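Local structure of transcription factor tau 138 kDa subunit (Saccharomyces cerevisiae, 5AIM) at residues R10-Q13 with R14-A17. The protein helps TFIIIC bind boxB promoter sites of tRNA genes for RNA polymerase III transcription, this piece being its central extended winged-helix domain. Sequence-based numbering, arbitrary orientation.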
ATOM      1  N   ARG A  10       5.306  14.451  -7.374  1.00 20.80           N
ATOM      2  CA  ARG A  10       5.220  13.974  -5.992  0.72 24.14           C
ATOM      3  C   ARG A  10       4.314  12.741  -5.873  1.00 20.02           C
ATOM      4  O   ARG A  10       4.622  11.781  -5.131  1.00 21.39           O
ATOM      5  CB  ARG A  10       4.740  15.086  -5.054  0.72 26.58           C
ATOM      6  CG  ARG A  10       5.771  16.180  -4.821  0.72 25.05           C
ATOM      7  CD  ARG A  10       5.412  17.043  -3.620  0.72 32.75           C
ATOM      8  NE  ARG A  10       4.095  17.662  -3.752  0.72 41.78           N
ATOM      9  CZ  ARG A  10       3.863  18.836  -4.334  0.72 58.35           C
ATOM     10  NH1 ARG A  10       4.858  19.543  -4.856  0.72 32.62           N
ATOM     11  NH2 ARG A  10       2.625  19.302  -4.396  0.72 39.83           N
ATOM     12  N   SER A  11       3.189  12.749  -6.587  1.00 18.30           N
ATOM     13  CA  SER A  11       2.343  11.547  -6.616  1.00 19.11           C
ATOM     14  C   SER A  11       3.116  10.316  -7.114  1.00 16.95           C
ATOM     15  O   SER A  11       3.045   9.223  -6.526  1.00 19.73           O
ATOM     16  CB  SER A  11       1.110  11.767  -7.498  1.00 19.36           C
ATOM     17  OG  SER A  11       0.454  10.544  -7.791  1.00 19.13           O
ATOM     18  N   LEU A  12       3.852  10.482  -8.211  1.00 18.61           N
ATOM     19  CA  LEU A  12       4.678   9.368  -8.696  1.00 16.15           C
ATOM     20  C   LEU A  12       5.745   8.916  -7.690  1.00 18.70           C
ATOM     21  O   LEU A  12       6.007   7.706  -7.537  1.00 18.03           O
ATOM     22  CB  LEU A  12       5.344   9.724 -10.021  1.00 16.86           C
ATOM     23  CG  LEU A  12       4.381   9.966 -11.182  1.00 17.65           C
ATOM     24  CD1 LEU A  12       5.155  10.429 -12.404  1.00 19.67           C
ATOM     25  CD2 LEU A  12       3.571   8.716 -11.507  1.00 21.54           C
ATOM     26  N   GLN A  13       6.379   9.877  -7.020  1.00 18.72           N
ATOM     27  CA  GLN A  13       7.346   9.541  -5.973  1.00 19.75           C
ATOM     28  C   GLN A  13       6.696   8.687  -4.873  1.00 21.10           C
ATOM     29  O   GLN A  13       7.255   7.660  -4.423  1.00 19.62           O
ATOM     30  CB  GLN A  13       7.946  10.821  -5.380  1.00 21.39           C
ATOM     31  CG  GLN A  13       9.052  10.567  -4.360  1.00 28.86           C
ATOM     32  CD  GLN A  13       9.538  11.838  -3.691  1.00 44.99           C
ATOM     33  OE1 GLN A  13       8.859  12.863  -3.712  1.00 38.56           O
ATOM     34  NE2 GLN A  13      10.720  11.773  -3.087  1.00 52.06           N
ATOM     35  N   ARG A  14       5.512   9.110  -4.439  1.00 18.23           N
ATOM     36  CA  ARG A  14       4.793   8.340  -3.422  1.00 18.46           C
ATOM     37  C   ARG A  14       4.416   6.933  -3.908  1.00 16.92           C
ATOM     38  O   ARG A  14       4.526   5.950  -3.151  1.00 18.98           O
ATOM     39  CB  ARG A  14       3.560   9.101  -2.919  1.00 21.15           C
ATOM     40  CG  ARG A  14       3.924  10.338  -2.111  1.00 23.78           C
ATOM     41  CD  ARG A  14       2.710  11.016  -1.499  1.00 24.28           C
ATOM     42  NE  ARG A  14       1.744  11.462  -2.505  1.00 26.43           N
ATOM     43  CZ  ARG A  14       1.638  12.699  -2.980  1.00 29.29           C
ATOM     44  NH1 ARG A  14       2.450  13.670  -2.575  1.00 30.30           N
ATOM     45  NH2 ARG A  14       0.701  12.963  -3.886  1.00 26.21           N
ATOM     46  N   GLN A  15       3.980   6.818  -5.161  1.00 17.62           N
ATOM     47  CA  GLN A  15       3.747   5.490  -5.735  1.00 16.82           C
ATOM     48  C   GLN A  15       5.012   4.607  -5.768  1.00 18.64           C
ATOM     49  O   GLN A  15       4.964   3.406  -5.434  1.00 19.67           O
ATOM     50  CB  GLN A  15       3.108   5.610  -7.125  1.00 16.76           C
ATOM     51  CG  GLN A  15       1.704   6.198  -7.098  1.00 17.15           C
ATOM     52  CD  GLN A  15       1.086   6.246  -8.463  1.00 17.48           C
ATOM     53  OE1 GLN A  15       0.863   5.215  -9.083  1.00 19.15           O
ATOM     54  NE2 GLN A  15       0.801   7.452  -8.947  1.00 20.00           N
ATOM     55  N   ARG A  16       6.148   5.182  -6.157  1.00 17.37           N
ATOM     56  CA  ARG A  16       7.394   4.418  -6.099  1.00 17.60           C
ATOM     57  C   ARG A  16       7.688   3.942  -4.680  1.00 19.31           C
ATOM     58  O   ARG A  16       8.152   2.798  -4.477  1.00 20.02           O
ATOM     59  CB  ARG A  16       8.576   5.237  -6.626  1.00 18.69           C
ATOM     60  CG  ARG A  16       8.552   5.491  -8.131  1.00 18.81           C
ATOM     61  CD  ARG A  16       9.917   5.966  -8.635  1.00 23.32           C
ATOM     62  NE  ARG A  16      10.434   7.111  -7.882  1.00 24.16           N
ATOM     63  CZ  ARG A  16      10.130   8.386  -8.115  1.00 25.76           C
ATOM     64  NH1 ARG A  16       9.293   8.727  -9.091  1.00 23.46           N
ATOM     65  NH2 ARG A  16      10.666   9.331  -7.354  1.00 27.45           N
ATOM     66  N   ALA A  17       7.461   4.827  -3.706  1.00 17.64           N
ATOM     67  CA  ALA A  17       7.681   4.464  -2.298  1.00 17.36           C
ATOM     68  C   ALA A  17       6.769   3.318  -1.862  1.00 18.11           C
ATOM     69  O   ALA A  17       7.214   2.352  -1.229  1.00 18.77           O
ATOM     70  CB  ALA A  17       7.473   5.665  -1.398  1.00 19.72           C
TER
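Arg10 O accepts a hydrogen bond from Arg14 N at 2.9 Å, the first of four consecutive i to i+4 backbone bonds within helix 5-24, which continues past Ala17; all four are near 2.9 Å, with N-H...O angles of 158° to 165°. Arg14 sets CG beside its own backbone N (chi1 -68°) and bends at chi3, which folds its guanidinium back along the preceding turn. There Arg10 O lies 3.7 Å above the centre of the guanidinium plane, and Arg14 NH2 comes within 3.5 Å of Ser11 CA. Arg14 NE makes a salt bridge with Asp57 of helix 52-63, whose other carboxylate oxygen is hydrogen-bonded to Ser11 OG. Gln15 NE2 adds a weak hydrogen bond to Ser11 OG (3.3 Å). A leucine at Arg14 would probably leave Asp57 without its salt-bridge mate and Arg10 O without a guanidinium over it. Arg16, on another side of the helix, bends likewise at chi3: Gln13 CA lies 3.4 Å above its guanidinium plane, toward the rim, and Arg16 NH2 is 3.6 Å from Gln13 CG. Such i to i+3 and i to i+4 contacts are those of any alpha helix; in this extended winged-helix domain Ser11, Arg14, Gln15 and buried Ala17 meet helices 52-63 and 33-43, while Arg10, Leu12 and Arg16 are exposed.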